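Local coordinates for phage-related protein (Bordetella bronchiseptica RB50, PDB 3BJQ) that probably serves as a major capsid protein of a phage or prophage, assembling with copies of itself into the shell that encloses the DNA, at residues A41-K46 / I82-L87; R22-S27 / S111-L116; D157-V162 / A215-E220. All blocks are in the same frame, centred on the assembly; numbering follows the deposited sequence.

Interaction 1: A41-K46 / I82-L87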
ATOM      1  N   ALA E  41       2.261 -34.526  13.352  1.00 35.35           N
ATOM      2  CA  ALA E  41       3.535 -34.063  13.916  1.00 38.66           C
ATOM      3  C   ALA E  41       4.521 -35.203  14.144  1.00 41.06           C
ATOM      4  O   ALA E  41       5.732 -34.998  14.057  1.00 43.59           O
ATOM      5  CB  ALA E  41       3.282 -33.343  15.226  1.00 39.13           C
ATOM      6  N   GLN E  42       4.008 -36.391  14.465  1.00 42.41           N
ATOM      7  CA  GLN E  42       4.842 -37.559  14.807  1.00 44.93           C
ATOM      8  C   GLN E  42       5.218 -38.433  13.605  1.00 41.83           C
ATOM      9  O   GLN E  42       4.363 -38.761  12.767  1.00 39.24           O
ATOM     10  CB  GLN E  42       4.125 -38.463  15.829  1.00 46.14           C
ATOM     11  CG  GLN E  42       3.893 -37.883  17.241  1.00 51.03           C
ATOM     12  CD  GLN E  42       3.132 -38.861  18.182  1.00 53.93           C
ATOM     13  OE1 GLN E  42       2.628 -39.910  17.753  1.00 68.33           O
ATOM     14  NE2 GLN E  42       3.059 -38.510  19.471  1.00 65.64           N
ATOM     15  N   TYR E  43       6.491 -38.832  13.558  1.00 39.28           N
ATOM     16  CA  TYR E  43       6.999 -39.751  12.539  1.00 39.83           C
ATOM     17  C   TYR E  43       6.569 -41.199  12.783  1.00 40.37           C
ATOM     18  O   TYR E  43       6.507 -42.006  11.848  1.00 41.14           O
ATOM     19  CB  TYR E  43       8.523 -39.704  12.460  1.00 41.00           C
ATOM     20  CG  TYR E  43       9.018 -38.594  11.594  1.00 37.72           C
ATOM     21  CD1 TYR E  43       9.142 -37.309  12.082  1.00 40.65           C
ATOM     22  CD2 TYR E  43       9.353 -38.827  10.276  1.00 39.21           C
ATOM     23  CE1 TYR E  43       9.593 -36.265  11.268  1.00 40.17           C
ATOM     24  CE2 TYR E  43       9.806 -37.798   9.457  1.00 44.54           C
ATOM     25  CZ  TYR E  43       9.922 -36.528   9.964  1.00 38.03           C
ATOM     26  OH  TYR E  43      10.334 -35.523   9.163  1.00 37.11           O
ATOM     27  N   GLY E  44       6.273 -41.523  14.037  1.00 40.25           N
ATOM     28  CA  GLY E  44       5.754 -42.834  14.404  1.00 39.91           C
ATOM     29  C   GLY E  44       4.537 -42.653  15.294  1.00 41.10           C
ATOM     30  O   GLY E  44       4.456 -41.699  16.072  1.00 43.10           O
ATOM     31  N   GLY E  45       3.564 -43.545  15.173  1.00 40.07           N
ATOM     32  CA  GLY E  45       2.366 -43.424  15.991  1.00 39.53           C
ATOM     33  C   GLY E  45       1.355 -44.478  15.639  1.00 39.59           C
ATOM     34  O   GLY E  45       1.699 -45.515  15.075  1.00 39.84           O
ATOM     35  N   LYS E  46       0.101 -44.208  15.978  1.00 39.27           N
ATOM     36  CA  LYS E  46      -0.999 -45.101  15.671  1.00 38.98           C
ATOM     37  C   LYS E  46      -1.950 -44.392  14.740  1.00 37.49           C
ATOM     38  O   LYS E  46      -2.199 -43.200  14.911  1.00 37.67           O
ATOM     39  CB  LYS E  46      -1.737 -45.504  16.943  1.00 40.49           C
ATOM     40  CG  LYS E  46      -1.179 -46.757  17.640  1.00 44.27           C
ATOM     41  CD  LYS E  46      -0.050 -46.471  18.545  1.00 52.95           C
ATOM     42  CE  LYS E  46       0.403 -47.751  19.236  1.00 57.00           C
ATOM     43  NZ  LYS E  46       0.822 -48.778  18.239  1.00 59.26           N
ATOM     44  N   ILE E  82       6.421 -42.932   9.322  1.00 41.29           N
ATOM     45  CA  ILE E  82       6.799 -42.074   8.221  1.00 39.97           C
ATOM     46  C   ILE E  82       8.314 -42.189   8.170  1.00 41.91           C
ATOM     47  O   ILE E  82       8.999 -41.886   9.153  1.00 42.70           O
ATOM     48  CB  ILE E  82       6.347 -40.624   8.458  1.00 38.35           C
ATOM     49  CG1 ILE E  82       4.820 -40.544   8.416  1.00 37.50           C
ATOM     50  CG2 ILE E  82       6.988 -39.676   7.431  1.00 37.30           C
ATOM     51  CD1 ILE E  82       4.242 -39.253   8.945  1.00 27.01           C
ATOM     52  N   VAL E  83       8.836 -42.666   7.045  1.00 43.27           N
ATOM     53  CA  VAL E  83      10.287 -42.803   6.878  1.00 46.48           C
ATOM     54  C   VAL E  83      10.837 -41.487   6.326  1.00 46.67           C
ATOM     55  O   VAL E  83      10.358 -40.995   5.293  1.00 46.04           O
ATOM     56  CB  VAL E  83      10.671 -44.011   5.963  1.00 47.27           C
ATOM     57  CG1 VAL E  83      12.163 -43.997   5.604  1.00 49.97           C
ATOM     58  CG2 VAL E  83      10.330 -45.329   6.659  1.00 46.80           C
ATOM     59  N   PRO E  84      11.808 -40.884   7.039  1.00 47.81           N
ATOM     60  CA  PRO E  84      12.442 -39.688   6.526  1.00 48.95           C
ATOM     61  C   PRO E  84      13.097 -40.006   5.191  1.00 49.63           C
ATOM     62  O   PRO E  84      13.972 -40.860   5.126  1.00 52.03           O
ATOM     63  CB  PRO E  84      13.503 -39.368   7.585  1.00 48.13           C
ATOM     64  CG  PRO E  84      13.055 -40.014   8.790  1.00 48.03           C
ATOM     65  CD  PRO E  84      12.369 -41.261   8.347  1.00 49.15           C
ATOM     66  N   SER E  85      12.667 -39.339   4.134  1.00 49.67           N
ATOM     67  CA  SER E  85      13.123 -39.696   2.796  1.00 49.55           C
ATOM     68  C   SER E  85      13.424 -38.446   1.976  1.00 48.38           C
ATOM     69  O   SER E  85      12.961 -38.308   0.828  1.00 47.32           O
ATOM     70  CB  SER E  85      12.060 -40.551   2.091  1.00 49.97           C
ATOM     71  OG  SER E  85      11.641 -41.655   2.892  1.00 55.44           O
ATOM     72  N   ALA E  86      14.180 -37.529   2.575  1.00 46.51           N
ATOM     73  CA  ALA E  86      14.554 -36.294   1.906  1.00 46.13           C
ATOM     74  C   ALA E  86      15.495 -36.589   0.738  1.00 45.39           C
ATOM     75  O   ALA E  86      16.395 -37.422   0.839  1.00 45.00           O
ATOM     76  CB  ALA E  86      15.206 -35.318   2.899  1.00 46.21           C
ATOM     77  N   LEU E  87      15.247 -35.912  -0.375  1.00 43.32           N
ATOM     78  CA  LEU E  87      16.067 -36.037  -1.570  1.00 41.54           C
ATOM     79  C   LEU E  87      16.799 -34.707  -1.718  1.00 40.13           C
ATOM     80  O   LEU E  87      16.662 -33.829  -0.863  1.00 41.54           O
ATOM     81  CB  LEU E  87      15.169 -36.333  -2.779  1.00 39.57           C
ATOM     82  CG  LEU E  87      14.403 -37.662  -2.774  1.00 39.42           C
ATOM     83  CD1 LEU E  87      13.413 -37.763  -3.929  1.00 35.00           C
ATOM     84  CD2 LEU E  87      15.378 -38.828  -2.831  1.00 39.95           C
TER

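Interaction 2: R22-S27 / S111-L116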
ATOM      1  N   ARG E  22       4.644 -26.454  -2.501  1.00 33.26           N
ATOM      2  CA  ARG E  22       3.272 -26.689  -2.013  1.00 35.49           C
ATOM      3  C   ARG E  22       2.207 -26.556  -3.085  1.00 34.02           C
ATOM      4  O   ARG E  22       1.136 -27.104  -2.938  1.00 35.45           O
ATOM      5  CB  ARG E  22       2.910 -25.735  -0.882  1.00 35.03           C
ATOM      6  CG  ARG E  22       3.726 -25.918   0.337  1.00 38.00           C
ATOM      7  CD  ARG E  22       3.169 -25.094   1.447  1.00 54.91           C
ATOM      8  NE  ARG E  22       3.951 -25.277   2.664  1.00 61.03           N
ATOM      9  CZ  ARG E  22       5.001 -24.544   3.006  1.00 69.56           C
ATOM     10  NH1 ARG E  22       5.413 -23.552   2.222  1.00 74.20           N
ATOM     11  NH2 ARG E  22       5.642 -24.795   4.147  1.00 72.32           N
ATOM     12  N   GLY E  23       2.513 -25.818  -4.139  1.00 34.00           N
ATOM     13  CA  GLY E  23       1.621 -25.676  -5.288  1.00 34.01           C
ATOM     14  C   GLY E  23       1.819 -26.702  -6.388  1.00 34.43           C
ATOM     15  O   GLY E  23       1.097 -26.665  -7.392  1.00 34.53           O
ATOM     16  N   TYR E  24       2.780 -27.630  -6.200  1.00 33.99           N
ATOM     17  CA  TYR E  24       3.087 -28.679  -7.180  1.00 33.70           C
ATOM     18  C   TYR E  24       1.914 -29.634  -7.324  1.00 35.05           C
ATOM     19  O   TYR E  24       1.436 -30.154  -6.330  1.00 35.54           O
ATOM     20  CB  TYR E  24       4.320 -29.478  -6.739  1.00 32.75           C
ATOM     21  CG  TYR E  24       4.784 -30.572  -7.698  1.00 33.51           C
ATOM     22  CD1 TYR E  24       5.724 -30.300  -8.678  1.00 32.43           C
ATOM     23  CD2 TYR E  24       4.325 -31.878  -7.589  1.00 31.38           C
ATOM     24  CE1 TYR E  24       6.156 -31.283  -9.555  1.00 35.91           C
ATOM     25  CE2 TYR E  24       4.752 -32.878  -8.475  1.00 30.07           C
ATOM     26  CZ  TYR E  24       5.658 -32.558  -9.461  1.00 32.77           C
ATOM     27  OH  TYR E  24       6.116 -33.505 -10.330  1.00 34.64           O
ATOM     28  N   ARG E  25       1.467 -29.842  -8.561  1.00 36.15           N
ATOM     29  CA  ARG E  25       0.340 -30.706  -8.884  1.00 38.10           C
ATOM     30  C   ARG E  25       0.723 -31.718  -9.958  1.00 38.42           C
ATOM     31  O   ARG E  25       1.527 -31.443 -10.831  1.00 36.70           O
ATOM     32  CB  ARG E  25      -0.839 -29.875  -9.416  1.00 41.77           C
ATOM     33  CG  ARG E  25      -1.309 -28.768  -8.482  1.00 44.75           C
ATOM     34  CD  ARG E  25      -2.023 -29.348  -7.272  1.00 56.91           C
ATOM     35  NE  ARG E  25      -2.516 -28.289  -6.390  1.00 58.13           N
ATOM     36  CZ  ARG E  25      -1.918 -27.857  -5.281  1.00 58.94           C
ATOM     37  NH1 ARG E  25      -0.777 -28.387  -4.841  1.00 54.94           N
ATOM     38  NH2 ARG E  25      -2.486 -26.879  -4.589  1.00 63.11           N
ATOM     39  N   GLN E  26       0.154 -32.912  -9.853  1.00 39.11           N
ATOM     40  CA  GLN E  26       0.287 -33.958 -10.852  1.00 39.51           C
ATOM     41  C   GLN E  26      -1.137 -34.454 -11.071  1.00 38.77           C
ATOM     42  O   GLN E  26      -1.609 -35.338 -10.378  1.00 38.25           O
ATOM     43  CB  GLN E  26       1.190 -35.080 -10.331  1.00 39.98           C
ATOM     44  CG  GLN E  26       2.668 -34.858 -10.533  1.00 37.74           C
ATOM     45  CD  GLN E  26       3.146 -35.176 -11.934  1.00 40.29           C
ATOM     46  OE1 GLN E  26       2.412 -35.714 -12.748  1.00 46.54           O
ATOM     47  NE2 GLN E  26       4.391 -34.858 -12.214  1.00 44.88           N
ATOM     48  N   SER E  27      -1.821 -33.849 -12.032  1.00 37.85           N
ATOM     49  CA  SER E  27      -3.239 -34.088 -12.245  1.00 38.76           C
ATOM     50  C   SER E  27      -3.623 -35.519 -12.664  1.00 37.68           C
ATOM     51  O   SER E  27      -4.750 -35.935 -12.425  1.00 38.57           O
ATOM     52  CB  SER E  27      -3.768 -33.095 -13.279  1.00 38.11           C
ATOM     53  OG  SER E  27      -3.167 -33.371 -14.539  1.00 45.33           O
ATOM     54  N   SER E 111      14.653 -27.607 -10.551  1.00 29.75           N
ATOM     55  CA  SER E 111      15.391 -28.682  -9.881  1.00 29.52           C
ATOM     56  C   SER E 111      14.534 -29.373  -8.819  1.00 31.26           C
ATOM     57  O   SER E 111      14.623 -30.583  -8.625  1.00 31.03           O
ATOM     58  CB  SER E 111      16.659 -28.130  -9.232  1.00 29.35           C
ATOM     59  OG  SER E 111      16.340 -27.351  -8.078  1.00 26.94           O
ATOM     60  N   VAL E 112      13.696 -28.594  -8.143  1.00 30.90           N
ATOM     61  CA  VAL E 112      12.831 -29.111  -7.075  1.00 29.65           C
ATOM     62  C   VAL E 112      11.703 -29.981  -7.625  1.00 30.62           C
ATOM     63  O   VAL E 112      11.365 -31.020  -7.033  1.00 30.12           O
ATOM     64  CB  VAL E 112      12.271 -27.957  -6.207  1.00 29.63           C
ATOM     65  CG1 VAL E 112      11.070 -28.421  -5.376  1.00 29.27           C
ATOM     66  CG2 VAL E 112      13.386 -27.394  -5.314  1.00 28.46           C
ATOM     67  N   ASN E 113      11.117 -29.546  -8.740  1.00 29.20           N
ATOM     68  CA  ASN E 113      10.100 -30.312  -9.436  1.00 29.91           C
ATOM     69  C   ASN E 113      10.523 -31.750  -9.705  1.00 31.72           C
ATOM     70  O   ASN E 113       9.723 -32.662  -9.600  1.00 34.79           O
ATOM     71  CB  ASN E 113       9.758 -29.637 -10.773  1.00 29.93           C
ATOM     72  CG  ASN E 113       8.874 -28.407 -10.607  1.00 30.75           C
ATOM     73  OD1 ASN E 113       8.292 -28.165  -9.549  1.00 27.77           O
ATOM     74  ND2 ASN E 113       8.801 -27.623 -11.645  1.00 26.72           N
ATOM     75  N   THR E 114      11.767 -31.923 -10.116  1.00 30.78           N
ATOM     76  CA  THR E 114      12.326 -33.215 -10.406  1.00 31.45           C
ATOM     77  C   THR E 114      12.172 -34.176  -9.244  1.00 33.23           C
ATOM     78  O   THR E 114      11.638 -35.297  -9.410  1.00 34.32           O
ATOM     79  CB  THR E 114      13.804 -33.041 -10.765  1.00 32.93           C
ATOM     80  OG1 THR E 114      13.864 -32.273 -11.975  1.00 30.24           O
ATOM     81  CG2 THR E 114      14.535 -34.381 -10.933  1.00 29.98           C
ATOM     82  N   VAL E 115      12.585 -33.728  -8.064  1.00 30.83           N
ATOM     83  CA  VAL E 115      12.487 -34.568  -6.865  1.00 31.94           C
ATOM     84  C   VAL E 115      11.037 -34.733  -6.372  1.00 30.92           C
ATOM     85  O   VAL E 115      10.665 -35.803  -5.880  1.00 31.95           O
ATOM     86  CB  VAL E 115      13.445 -34.075  -5.749  1.00 34.65           C
ATOM     87  CG1 VAL E 115      14.852 -34.038  -6.283  1.00 29.69           C
ATOM     88  CG2 VAL E 115      13.039 -32.723  -5.246  1.00 34.83           C
ATOM     89  N   LEU E 116      10.203 -33.710  -6.546  1.00 29.80           N
ATOM     90  CA  LEU E 116       8.815 -33.815  -6.160  1.00 29.20           C
ATOM     91  C   LEU E 116       8.109 -34.875  -7.009  1.00 31.08           C
ATOM     92  O   LEU E 116       7.221 -35.565  -6.516  1.00 31.46           O
ATOM     93  CB  LEU E 116       8.102 -32.451  -6.247  1.00 30.13           C
ATOM     94  CG  LEU E 116       8.515 -31.406  -5.197  1.00 25.54           C
ATOM     95  CD1 LEU E 116       7.785 -30.095  -5.397  1.00 31.54           C
ATOM     96  CD2 LEU E 116       8.227 -31.967  -3.796  1.00 24.28           C
TER
HETATM   97  O   HOH W   1       7.632 -32.580 -12.191  1.00 43.06           O

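Interaction 3: D157-V162 / A215-E220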
ATOM      1  N   ASP E 157     -21.719 -57.487 -15.560  1.00 41.36           N
ATOM      2  CA  ASP E 157     -22.678 -56.437 -15.210  1.00 40.49           C
ATOM      3  C   ASP E 157     -22.005 -55.416 -14.296  1.00 39.74           C
ATOM      4  O   ASP E 157     -22.276 -55.396 -13.087  1.00 39.12           O
ATOM      5  CB  ASP E 157     -23.908 -57.050 -14.527  1.00 39.13           C
ATOM      6  CG  ASP E 157     -25.118 -56.105 -14.476  1.00 41.83           C
ATOM      7  OD1 ASP E 157     -24.998 -54.884 -14.716  1.00 39.92           O
ATOM      8  OD2 ASP E 157     -26.222 -56.601 -14.189  1.00 47.74           O
ATOM      9  N   PRO E 158     -21.124 -54.567 -14.870  1.00 36.70           N
ATOM     10  CA  PRO E 158     -20.475 -53.508 -14.118  1.00 36.76           C
ATOM     11  C   PRO E 158     -21.427 -52.691 -13.229  1.00 36.73           C
ATOM     12  O   PRO E 158     -21.101 -52.396 -12.095  1.00 35.90           O
ATOM     13  CB  PRO E 158     -19.884 -52.609 -15.222  1.00 35.68           C
ATOM     14  CG  PRO E 158     -19.600 -53.528 -16.328  1.00 36.59           C
ATOM     15  CD  PRO E 158     -20.695 -54.570 -16.279  1.00 36.89           C
ATOM     16  N   THR E 159     -22.591 -52.320 -13.757  1.00 37.15           N
ATOM     17  CA  THR E 159     -23.550 -51.530 -12.990  1.00 36.30           C
ATOM     18  C   THR E 159     -23.960 -52.229 -11.701  1.00 39.20           C
ATOM     19  O   THR E 159     -24.004 -51.623 -10.641  1.00 39.38           O
ATOM     20  CB  THR E 159     -24.774 -51.200 -13.824  1.00 35.53           C
ATOM     21  OG1 THR E 159     -24.368 -50.407 -14.959  1.00 34.49           O
ATOM     22  CG2 THR E 159     -25.820 -50.464 -12.999  1.00 32.58           C
ATOM     23  N   LYS E 160     -24.249 -53.519 -11.800  1.00 40.62           N
ATOM     24  CA  LYS E 160     -24.617 -54.324 -10.652  1.00 41.23           C
ATOM     25  C   LYS E 160     -23.472 -54.438  -9.636  1.00 39.47           C
ATOM     26  O   LYS E 160     -23.697 -54.397  -8.435  1.00 38.29           O
ATOM     27  CB  LYS E 160     -25.041 -55.719 -11.132  1.00 42.97           C
ATOM     28  CG  LYS E 160     -25.333 -56.759 -10.051  1.00 50.76           C
ATOM     29  CD  LYS E 160     -26.569 -56.427  -9.238  1.00 59.46           C
ATOM     30  CE  LYS E 160     -26.866 -57.531  -8.205  1.00 60.73           C
ATOM     31  NZ  LYS E 160     -27.219 -58.841  -8.839  1.00 65.80           N
ATOM     32  N   ASP E 161     -22.252 -54.623 -10.115  1.00 38.65           N
ATOM     33  CA  ASP E 161     -21.086 -54.697  -9.211  1.00 38.04           C
ATOM     34  C   ASP E 161     -20.904 -53.392  -8.434  1.00 36.57           C
ATOM     35  O   ASP E 161     -20.645 -53.403  -7.236  1.00 37.01           O
ATOM     36  CB  ASP E 161     -19.800 -55.008  -9.990  1.00 38.36           C
ATOM     37  CG  ASP E 161     -19.842 -56.357 -10.702  1.00 38.44           C
ATOM     38  OD1 ASP E 161     -20.470 -57.297 -10.197  1.00 41.87           O
ATOM     39  OD2 ASP E 161     -19.232 -56.468 -11.777  1.00 40.86           O
ATOM     40  N   VAL E 162     -21.054 -52.278  -9.139  1.00 36.37           N
ATOM     41  CA  VAL E 162     -20.923 -50.957  -8.568  1.00 35.73           C
ATOM     42  C   VAL E 162     -22.079 -50.609  -7.610  1.00 37.10           C
ATOM     43  O   VAL E 162     -21.837 -50.017  -6.550  1.00 36.81           O
ATOM     44  CB  VAL E 162     -20.760 -49.904  -9.676  1.00 35.00           C
ATOM     45  CG1 VAL E 162     -20.805 -48.497  -9.089  1.00 32.05           C
ATOM     46  CG2 VAL E 162     -19.424 -50.142 -10.410  1.00 31.48           C
ATOM     47  N   ALA E 215     -23.104 -40.054 -14.039  1.00 39.67           N
ATOM     48  CA  ALA E 215     -24.563 -39.891 -14.028  1.00 40.36           C
ATOM     49  C   ALA E 215     -25.297 -41.229 -13.905  1.00 41.50           C
ATOM     50  O   ALA E 215     -26.306 -41.345 -13.199  1.00 42.33           O
ATOM     51  CB  ALA E 215     -25.034 -39.178 -15.272  1.00 38.64           C
ATOM     52  N   LEU E 216     -24.805 -42.235 -14.610  1.00 39.96           N
ATOM     53  CA  LEU E 216     -25.406 -43.564 -14.561  1.00 40.06           C
ATOM     54  C   LEU E 216     -25.287 -44.211 -13.169  1.00 40.22           C
ATOM     55  O   LEU E 216     -26.255 -44.773 -12.645  1.00 40.66           O
ATOM     56  CB  LEU E 216     -24.737 -44.483 -15.582  1.00 39.75           C
ATOM     57  CG  LEU E 216     -25.634 -45.359 -16.432  1.00 47.00           C
ATOM     58  CD1 LEU E 216     -26.528 -44.460 -17.318  1.00 43.04           C
ATOM     59  CD2 LEU E 216     -24.767 -46.291 -17.293  1.00 43.94           C
ATOM     60  N   TRP E 217     -24.101 -44.126 -12.579  1.00 38.54           N
ATOM     61  CA  TRP E 217     -23.813 -44.782 -11.308  1.00 38.49           C
ATOM     62  C   TRP E 217     -23.973 -43.875 -10.076  1.00 39.66           C
ATOM     63  O   TRP E 217     -23.862 -44.330  -8.942  1.00 38.94           O
ATOM     64  CB  TRP E 217     -22.418 -45.394 -11.365  1.00 36.76           C
ATOM     65  CG  TRP E 217     -22.271 -46.521 -12.371  1.00 37.08           C
ATOM     66  CD1 TRP E 217     -23.268 -47.275 -12.932  1.00 34.36           C
ATOM     67  CD2 TRP E 217     -21.039 -47.071 -12.858  1.00 34.02           C
ATOM     68  NE1 TRP E 217     -22.733 -48.225 -13.765  1.00 33.44           N
ATOM     69  CE2 TRP E 217     -21.370 -48.133 -13.728  1.00 30.10           C
ATOM     70  CE3 TRP E 217     -19.691 -46.759 -12.656  1.00 35.19           C
ATOM     71  CZ2 TRP E 217     -20.405 -48.878 -14.391  1.00 33.25           C
ATOM     72  CZ3 TRP E 217     -18.726 -47.514 -13.320  1.00 32.72           C
ATOM     73  CH2 TRP E 217     -19.093 -48.554 -14.173  1.00 32.84           C
ATOM     74  N   GLU E 218     -24.237 -42.594 -10.318  1.00 40.82           N
ATOM     75  CA  GLU E 218     -24.503 -41.613  -9.271  1.00 42.91           C
ATOM     76  C   GLU E 218     -23.404 -41.570  -8.224  1.00 42.34           C
ATOM     77  O   GLU E 218     -23.665 -41.702  -7.026  1.00 40.99           O
ATOM     78  CB  GLU E 218     -25.867 -41.864  -8.617  1.00 44.44           C
ATOM     79  CG  GLU E 218     -27.035 -41.714  -9.587  1.00 47.93           C
ATOM     80  CD  GLU E 218     -28.385 -42.043  -8.958  1.00 52.72           C
ATOM     81  OE1 GLU E 218     -28.437 -42.422  -7.754  1.00 63.00           O
ATOM     82  OE2 GLU E 218     -29.407 -41.923  -9.681  1.00 64.01           O
ATOM     83  N   VAL E 219     -22.174 -41.414  -8.709  1.00 41.10           N
ATOM     84  CA  VAL E 219     -21.024 -41.188  -7.870  1.00 41.82           C
ATOM     85  C   VAL E 219     -20.509 -39.791  -8.187  1.00 39.89           C
ATOM     86  O   VAL E 219     -20.343 -39.420  -9.363  1.00 38.67           O
ATOM     87  CB  VAL E 219     -19.887 -42.217  -8.088  1.00 42.05           C
ATOM     88  CG1 VAL E 219     -20.316 -43.620  -7.604  1.00 41.44           C
ATOM     89  CG2 VAL E 219     -19.451 -42.245  -9.550  1.00 46.58           C
ATOM     90  N   GLU E 220     -20.220 -39.046  -7.128  1.00 38.77           N
ATOM     91  CA  GLU E 220     -19.722 -37.685  -7.231  1.00 39.22           C
ATOM     92  C   GLU E 220     -18.526 -37.519  -8.168  1.00 37.80           C
ATOM     93  O   GLU E 220     -18.496 -36.619  -8.993  1.00 38.26           O
ATOM     94  CB  GLU E 220     -19.318 -37.196  -5.846  1.00 39.86           C
ATOM     95  CG  GLU E 220     -18.963 -35.732  -5.763  1.00 41.53           C
ATOM     96  CD  GLU E 220     -18.713 -35.310  -4.331  1.00 43.45           C
ATOM     97  OE1 GLU E 220     -19.688 -34.881  -3.671  1.00 52.20           O
ATOM     98  OE2 GLU E 220     -17.563 -35.454  -3.858  1.00 47.78           O
TER

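Interaction 1: A41-K46 / I82-L87
Tyr43 and Ile82 meet through both backbone and side chain, and their CA atoms, 4.9 Å apart, are the nearest pair between 41-46 and 82-87. The amide N of Ile82 donates to the carbonyl O of Tyr43 over 2.7 Å; the bond is almost straight, 176° at the hydrogen. Gly45 and Tyr80 are also joined by backbone bonding, so this bond follows the antiparallel pairing of strands 44-49 and 75-81 just past their regular ends.

The close-packed part lies around Ile82, whose side chain crosses that of Tyr43 at about a right angle. Its CG2 branch, set anti to the backbone N, reaches CD2 of the Tyr43 ring at 3.8 Å, while the other branch runs past the backbone and brings CD1 to 3.9 Å from Gln42 O. At the ring edge, in its plane, the carbonyl O of Ile82 comes within 3.3 Å of Tyr43 CD2. Ile269 and Thr296 add to the burial of Ile82.

Toward solvent the contact is looser. Pro84, an exposed residue, only grazes the tyrosine, its CG standing 4.0 Å from Tyr43 CE2 at an oblique angle to the ring. The hydroxyl at the far end of that ring is nonetheless held, because Tyr43 OH bonds to Asp294 OD2 while the other carboxylate oxygen, OD1, takes the amide N of Ser85. One acid of strand 286-299 thereby secures both segments. Elsewhere on 41-46, Gln42 packs against Glu94 of a neighbouring subunit.

A two-stranded antiparallel arm fastened at its base to the main sheet is consistent with the extended E-loop of HK97-like capsid proteins.

Interaction 2: R22-S27 / S111-L116
With chi1 at -178°, Tyr24 swings CG away from the backbone N and lays its ring against Leu116, whose own CG turns the other way, beside the backbone N. The two side chains slide past each other in opposite directions, which puts the CB of Leu116 over the middle of the ring: 3.8 Å from the Tyr24 centroid and 1° off the ring normal, a well-centred CH-pi contact. Leu116 CD1 continues back along the tyrosine to its CB, also at 3.8 Å.

Asn113, one helical turn earlier, meets the ring at its edge, near its plane, with OD1 3.5 Å from Tyr24 CD1. That oxygen has a stronger partner in His20 NE2, so the helix 15-22 and the loop after it both lean on residue 113. Helix 105-131, which receives them, is the longest of the chain and is consistent with the spine helix of an HK97-like P-domain; its Val112, Val115 and Leu116 pack on Val291 of the sheet.

At the far end of the ring, Gln26 NE2 donates to Tyr24 OH over 2.9 Å, at 175° and in the amide plane of the glutamine. A water 2.6 Å from the same Tyr24 OH lies at the ring edge, and it donates only weakly to Asn113 O, at 3.3 Å. A bound tetraethylene glycol, probably from the crystallisation liquor, accepts a hydrogen bond from Gln26 NE2.

Interaction 3: D157-V162 / A215-E220
Trp217 is the residue of 215-220 on which Pro158, Thr159 and Val162 converge, and three kinds of interaction surround its indole. The polar one is a single hydrogen bond: the N-H of Trp217 NE1 points to Thr159 OG1, 3.0 Å away, with 166° at the hydrogen. The threonine holds OG1 beside its backbone N (chi1 -62°), and the indole is turned so that this oxygen lies at its edge, in its plane. The bond satisfies the one polar atom of an otherwise apolar, buried side chain and helps fix the rotation of the ring.

The second kind is CH-pi. Val162 crosses the tryptophan at about a right angle and sets CG2 over one face, 3.9 Å from the centroid of the six-membered ring and 8° off its normal. Its other methyl, CG1, lies 4.0 Å from Trp217 CD2, where the two rings are fused, so the two branches together span much of the indole.

Plain apolar contact is the third: Pro158 CB approaches Trp217 CZ2 to 3.9 Å, obliquely.

Backbone features place the partners. Asp157 is the N-cap of helix 158-173, its OD1 accepting a weak 3.3 Å bond from Lys160 N. On the other segment, helix 210-217 ends at Trp217, whose carbonyl O takes a bond from Lys166 NZ, and Glu218 leaves it with positive phi, turning the chain toward strand 221-230.

The contact thus ties the start of one helix to the end of another; helix 194-199 flanks it through Leu196, which touches Thr159 and Leu216, and strand 179-183 packs against both segments, Leu180 meeting Val162, Trp217 and Val219.

How the interactions relate
Interactions 2 and 3 are buried, whereas interaction 1 is only partly so, its proline edge being exposed. Interaction 1 is nested along the chain within the loop closed by interaction 2, and they touch where Leu87 CD1 packs 3.9 Å from Val115 O; both also lean on strand 286-299 and reach the third subunit. Interaction 3 follows in series on the opposite side of the chain's centre, with nearest atoms about 14 Å from interaction 2. Each centres on an aromatic residue, but the chemistry changes with place: strand-like backbone bonding in interaction 1, a loop tyrosine on a helix with a water in interaction 2, and helix-to-helix indole packing in interaction 3.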